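Local coordinates for recombination protein RecR (Deinococcus radiodurans, PDB 1VDD) that may take part in recombinational DNA repair independent of RecBC, possibly with RecF and RecO, and binds DNA and zinc, at residues I59-T64 with K121-P126; L103-H108 with L128-Q133. All coordinates share one frame; numbering follows the deposited sequence.

Contact 1 of 2, residues I59-T64 with K121-P126. With ZN (zinc ion), chain E.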
loop_
_atom_site.group_PDB
_atom_site.type_symbol
_atom_site.label_atom_id
_atom_site.label_comp_id
_atom_site.label_asym_id
_atom_site.label_seq_id
_atom_site.Cartn_x
_atom_site.Cartn_y
_atom_site.Cartn_z
ATOM N N ILE A 59 15.453 38.143 -6.248
ATOM C CA ILE A 59 16.715 37.659 -6.824
ATOM C C ILE A 59 16.517 36.228 -7.309
ATOM O O ILE A 59 16.365 35.974 -8.508
ATOM C CB ILE A 59 17.845 37.660 -5.770
ATOM C CG1 ILE A 59 17.942 39.038 -5.100
ATOM C CG2 ILE A 59 19.154 37.241 -6.425
ATOM C CD1 ILE A 59 17.998 40.220 -6.065
ATOM N N CYS A 60 16.573 35.297 -6.364
ATOM C CA CYS A 60 16.312 33.898 -6.653
ATOM C C CYS A 60 14.842 33.957 -6.299
ATOM O O CYS A 60 14.412 34.947 -5.715
ATOM C CB CYS A 60 17.040 32.993 -5.666
ATOM S SG CYS A 60 16.644 33.335 -3.931
ATOM N N PHE A 61 14.053 32.949 -6.625
ATOM C CA PHE A 61 12.652 33.054 -6.262
ATOM C C PHE A 61 12.248 32.086 -5.161
ATOM O O PHE A 61 11.194 31.446 -5.203
ATOM C CB PHE A 61 11.801 32.917 -7.521
ATOM C CG PHE A 61 11.944 34.094 -8.443
ATOM C CD1 PHE A 61 13.167 34.358 -9.065
ATOM C CD2 PHE A 61 10.905 35.002 -8.605
ATOM C CE1 PHE A 61 13.351 35.508 -9.822
ATOM C CE2 PHE A 61 11.076 36.161 -9.363
ATOM C CZ PHE A 61 12.303 36.417 -9.971
ATOM N N ASN A 62 13.123 31.996 -4.164
ATOM C CA ASN A 62 12.906 31.150 -3.002
ATOM C C ASN A 62 11.923 31.898 -2.102
ATOM O O ASN A 62 11.963 33.121 -2.023
ATOM C CB ASN A 62 14.235 30.922 -2.282
ATOM C CG ASN A 62 14.130 29.894 -1.190
ATOM O OD1 ASN A 62 13.549 28.825 -1.385
ATOM N ND2 ASN A 62 14.701 30.199 -0.032
ATOM N N ILE A 63 11.038 31.179 -1.427
ATOM C CA ILE A 63 10.045 31.826 -0.582
ATOM C C ILE A 63 10.571 32.527 0.671
ATOM O O ILE A 63 11.401 31.979 1.404
ATOM C CB ILE A 63 8.939 30.809 -0.180
ATOM C CG1 ILE A 63 8.087 30.480 -1.407
ATOM C CG2 ILE A 63 8.049 31.372 0.926
ATOM C CD1 ILE A 63 6.947 29.534 -1.127
ATOM N N THR A 64 10.093 33.755 0.897
ATOM C CA THR A 64 10.466 34.529 2.088
ATOM C C THR A 64 9.440 35.594 2.417
ATOM O O THR A 64 8.377 35.657 1.807
ATOM C CB THR A 64 11.838 35.263 1.971
ATOM O OG1 THR A 64 11.885 36.007 0.752
ATOM C CG2 THR A 64 12.993 34.274 2.047
ATOM N N LYS A 121 7.135 30.915 -18.479
ATOM C CA LYS A 121 6.175 30.602 -17.431
ATOM C C LYS A 121 6.987 30.181 -16.216
ATOM O O LYS A 121 6.444 29.968 -15.136
ATOM C CB LYS A 121 5.249 29.459 -17.857
ATOM C CG LYS A 121 4.410 29.758 -19.092
ATOM C CD LYS A 121 3.454 28.612 -19.424
ATOM C CE LYS A 121 2.295 28.529 -18.436
ATOM N NZ LYS A 121 1.416 29.733 -18.484
ATOM N N LEU A 122 8.298 30.056 -16.416
ATOM C CA LEU A 122 9.231 29.684 -15.349
ATOM C C LEU A 122 10.272 30.800 -15.191
ATOM O O LEU A 122 10.664 31.440 -16.168
ATOM C CB LEU A 122 9.933 28.354 -15.672
ATOM C CG LEU A 122 9.063 27.095 -15.804
ATOM C CD1 LEU A 122 9.957 25.881 -16.020
ATOM C CD2 LEU A 122 8.211 26.904 -14.557
ATOM N N HIS A 123 10.722 31.025 -13.961
ATOM C CA HIS A 123 11.681 32.081 -13.686
ATOM C C HIS A 123 13.071 31.849 -14.274
ATOM O O HIS A 123 14.078 31.948 -13.577
ATOM C CB HIS A 123 11.769 32.309 -12.172
ATOM C CG HIS A 123 10.467 32.709 -11.548
ATOM N ND1 HIS A 123 9.704 31.844 -10.795
ATOM C CD2 HIS A 123 9.761 33.863 -11.623
ATOM C CE1 HIS A 123 8.583 32.445 -10.435
ATOM N NE2 HIS A 123 8.593 33.671 -10.927
ATOM N N ILE A 124 13.138 31.567 -15.569
ATOM C CA ILE A 124 14.430 31.332 -16.193
ATOM C C ILE A 124 15.165 32.625 -16.538
ATOM O O ILE A 124 16.390 32.670 -16.507
ATOM C CB ILE A 124 14.284 30.444 -17.453
ATOM C CG1 ILE A 124 13.707 29.081 -17.044
ATOM C CG2 ILE A 124 15.643 30.275 -18.147
ATOM C CD1 ILE A 124 13.811 28.010 -18.108
ATOM N N LYS A 125 14.425 33.683 -16.850
ATOM C CA LYS A 125 15.062 34.955 -17.181
ATOM C C LYS A 125 15.914 35.524 -16.037
ATOM O O LYS A 125 17.113 35.716 -16.194
ATOM C CB LYS A 125 14.018 36.002 -17.587
ATOM C CG LYS A 125 14.634 37.325 -18.062
ATOM C CD LYS A 125 13.785 38.554 -17.708
ATOM C CE LYS A 125 13.836 38.902 -16.209
ATOM N NZ LYS A 125 15.193 39.305 -15.704
ATOM N N PRO A 126 15.307 35.798 -14.869
ATOM C CA PRO A 126 16.062 36.352 -13.740
ATOM C C PRO A 126 17.290 35.568 -13.289
ATOM O O PRO A 126 17.992 35.993 -12.369
ATOM C CB PRO A 126 15.007 36.465 -12.642
ATOM C CG PRO A 126 14.041 35.380 -12.981
ATOM C CD PRO A 126 13.919 35.510 -14.470
HETATM ZN ZN ZN E . 16.858 34.731 -2.641
#

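Contact 2 of 2, residues L103-H108 with L128-Q133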
loop_
_atom_site.group_PDB
_atom_site.type_symbol
_atom_site.label_atom_id
_atom_site.label_comp_id
_atom_site.label_asym_id
_atom_site.label_seq_id
_atom_site.Cartn_x
_atom_site.Cartn_y
_atom_site.Cartn_z
ATOM N N LEU A 103 24.093 29.353 -3.335
ATOM C CA LEU A 103 22.865 30.091 -3.601
ATOM C C LEU A 103 21.905 29.192 -4.369
ATOM O O LEU A 103 22.330 28.250 -5.029
ATOM C CB LEU A 103 23.171 31.352 -4.414
ATOM C CG LEU A 103 24.171 32.380 -3.861
ATOM C CD1 LEU A 103 24.094 33.643 -4.711
ATOM C CD2 LEU A 103 23.862 32.728 -2.399
ATOM N N TYR A 104 20.610 29.456 -4.269
ATOM C CA TYR A 104 19.638 28.661 -5.008
ATOM C C TYR A 104 18.919 29.541 -6.030
ATOM O O TYR A 104 19.045 30.751 -6.003
ATOM C CB TYR A 104 18.576 28.079 -4.073
ATOM C CG TYR A 104 19.094 27.160 -3.008
ATOM C CD1 TYR A 104 19.301 27.616 -1.716
ATOM C CD2 TYR A 104 19.351 25.817 -3.287
ATOM C CE1 TYR A 104 19.747 26.767 -0.727
ATOM C CE2 TYR A 104 19.798 24.962 -2.314
ATOM C CZ TYR A 104 19.999 25.439 -1.030
ATOM O OH TYR A 104 20.474 24.601 -0.046
ATOM N N HIS A 105 18.187 28.916 -6.939
ATOM C CA HIS A 105 17.373 29.636 -7.914
ATOM C C HIS A 105 16.147 28.757 -8.171
ATOM O O HIS A 105 16.277 27.561 -8.423
ATOM C CB HIS A 105 18.090 29.896 -9.237
ATOM C CG HIS A 105 17.315 30.801 -10.144
ATOM N ND1 HIS A 105 17.241 32.165 -9.948
ATOM C CD2 HIS A 105 16.507 30.531 -11.197
ATOM C CE1 HIS A 105 16.420 32.694 -10.837
ATOM N NE2 HIS A 105 15.960 31.725 -11.607
ATOM N N VAL A 106 14.960 29.347 -8.109
ATOM C CA VAL A 106 13.750 28.568 -8.282
ATOM C C VAL A 106 12.880 28.854 -9.511
ATOM O O VAL A 106 12.178 29.865 -9.582
ATOM C CB VAL A 106 12.865 28.693 -7.025
ATOM C CG1 VAL A 106 11.658 27.803 -7.158
ATOM C CG2 VAL A 106 13.670 28.346 -5.773
ATOM N N LEU A 107 12.944 27.962 -10.490
ATOM C CA LEU A 107 12.101 28.080 -11.665
ATOM C C LEU A 107 10.844 27.598 -10.983
ATOM O O LEU A 107 10.871 26.538 -10.371
ATOM C CB LEU A 107 12.500 27.047 -12.712
ATOM C CG LEU A 107 13.994 26.792 -12.882
ATOM C CD1 LEU A 107 14.179 25.663 -13.857
ATOM C CD2 LEU A 107 14.696 28.060 -13.363
ATOM N N HIS A 108 9.744 28.324 -11.035
ATOM C CA HIS A 108 8.605 27.788 -10.320
ATOM C C HIS A 108 7.869 26.719 -11.100
ATOM O O HIS A 108 6.663 26.778 -11.283
ATOM C CB HIS A 108 7.678 28.913 -9.859
ATOM C CG HIS A 108 8.017 29.440 -8.495
ATOM N ND1 HIS A 108 9.266 29.927 -8.175
ATOM C CD2 HIS A 108 7.284 29.509 -7.358
ATOM C CE1 HIS A 108 9.288 30.272 -6.899
ATOM N NE2 HIS A 108 8.099 30.027 -6.381
ATOM N N LEU A 128 19.746 34.248 -15.688
ATOM C CA LEU A 128 20.822 34.674 -16.583
ATOM C C LEU A 128 21.715 35.761 -15.981
ATOM O O LEU A 128 22.917 35.562 -15.813
ATOM C CB LEU A 128 20.249 35.177 -17.913
ATOM C CG LEU A 128 19.382 34.222 -18.729
ATOM C CD1 LEU A 128 19.135 34.856 -20.076
ATOM C CD2 LEU A 128 20.071 32.866 -18.910
ATOM N N PRO A 129 21.135 36.923 -15.637
ATOM C CA PRO A 129 21.963 37.981 -15.063
ATOM C C PRO A 129 22.731 37.571 -13.808
ATOM O O PRO A 129 23.767 38.152 -13.501
ATOM C CB PRO A 129 20.960 39.104 -14.811
ATOM C CG PRO A 129 19.694 38.367 -14.544
ATOM C CD PRO A 129 19.711 37.299 -15.603
ATOM N N ARG A 130 22.242 36.575 -13.082
ATOM C CA ARG A 130 22.937 36.131 -11.869
ATOM C C ARG A 130 24.158 35.280 -12.179
ATOM O O ARG A 130 25.042 35.127 -11.337
ATOM C CB ARG A 130 22.006 35.315 -10.968
ATOM C CG ARG A 130 20.905 36.113 -10.310
ATOM C CD ARG A 130 20.086 35.218 -9.429
ATOM N NE ARG A 130 20.861 34.682 -8.314
ATOM C CZ ARG A 130 20.460 33.654 -7.573
ATOM N NH1 ARG A 130 19.300 33.063 -7.844
ATOM N NH2 ARG A 130 21.203 33.219 -6.561
ATOM N N VAL A 131 24.202 34.724 -13.386
ATOM C CA VAL A 131 25.307 33.863 -13.779
ATOM C C VAL A 131 26.469 34.596 -14.433
ATOM O O VAL A 131 26.304 35.299 -15.431
ATOM C CB VAL A 131 24.822 32.740 -14.733
ATOM C CG1 VAL A 131 25.996 31.833 -15.117
ATOM C CG2 VAL A 131 23.719 31.926 -14.064
ATOM N N GLY A 132 27.651 34.410 -13.857
ATOM C CA GLY A 132 28.852 35.029 -14.384
ATOM C C GLY A 132 29.963 34.000 -14.454
ATOM O O GLY A 132 29.720 32.801 -14.286
ATOM N N GLN A 133 31.188 34.455 -14.692
ATOM C CA GLN A 133 32.314 33.539 -14.775
ATOM C C GLN A 133 32.934 33.279 -13.405
ATOM O O GLN A 133 32.804 34.089 -12.479
ATOM C CB GLN A 133 33.360 34.090 -15.744
ATOM C CG GLN A 133 32.831 34.237 -17.165
ATOM C CD GLN A 133 33.800 34.940 -18.096
ATOM O OE1 GLN A 133 33.499 35.157 -19.275
ATOM N NE2 GLN A 133 34.970 35.303 -17.573
#

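Contact 1 of 2, residues I59-T64 with K121-P126
Phe61 and His123 lay their rings on each other in an offset stack, centroids 4.0 Å apart and planes only 12° from parallel. The overlap is rim over rim: Phe61 CD2 sits 3.4 Å from His123 CD2. Both side chains place CG anti to the carbonyl carbon (chi1 -69° for Phe61, -60° for His123), and each also sets its CB over the other's ring, His123 CB lying 4.2 Å from the Phe61 ring centroid as a CH-pi contact. At the far end of the phenyl ring, CE1 and CZ of Phe61 meet CB and CG of Pro126, whose side chain runs across it at about a right angle. His123 is the centre of an inverse gamma turn, and its ND1 has a weak hydrogen bond to Val106 O. With Phe61 cut back to an alanine, one face of the imidazole would probably lose its stacking partner and a gap would be likely to open beside Pro126. Next to Phe61, Cys60 turns the other way, its SG 1.9 Å from the zinc ion, which Cys57, Cys69 and Cys72 also bind. The zinc finger thus meets the Toprim domain through dispersion and ring stacking, while the neighbouring Cys60 holds the same loop on the zinc.

Contact 2 of 2, residues L103-H108 with L128-Q133
Arg130 reaches from the loop 128-133 to the outermost strand, within this chain, of the parallel Toprim sheet and grips the carbonyl of Tyr104. Leu128 lies in a 3-10 segment already under way, its side chain on Leu158 of helix 145-158; Leu128 O accepts a 2.9 Å bond from Val131 N, closing the turn around Arg130. From there the arginine chain runs out extended, CD anti to CA, then bends at chi3 (64°), which carries the guanidinium to the strand. Arg130 NH1 donates to Tyr104 O over 3.0 Å at 160°, the oxygen lying in the guanidinium plane; Arg130 NH2 adds a weak bond of 3.3 Å to this same Tyr104 O. Arg130 NH1 also makes a weak bond to His105 ND1 at 3.1 Å, near the imidazole plane although ring and guanidinium planes are turned 49° apart. Leu103 CD1 lies at the guanidinium edge, 3.5 Å from Arg130 NH2. Val131 then packs on Leu158, as the chain heads toward strand 136-139. With ND1 of His105 accepting and NE2 turned to the carbonyl of His123, the imidazole is probably neutral; the guanidinium is held by neutral acceptors, and the nearby cysteine-bound zinc site may help to balance its charge.

How the contacts relate
Contacts 1 and 2 adjoin, their centres 8 Å apart, and their segments alternate along the chain. A probable hydrogen bond of 2.7 Å from His105 NE2 to His123 O ties the strand of contact 2 to the turn of contact 1. The His123 ring, stacked on one face in contact 1, also meets the His108 ring at about a right angle. Two parts of the one loop that follows strand 103-106 therefore bear on the zinc finger: 121-126 through Phe61, and 128-133 through Arg130, whose side chain touches Ile59 and Cys60 and lies about 6 Å from the zinc ion. Together the contacts seat the Cys4 finger against strand 103-106, outermost in the Toprim sheet within this chain.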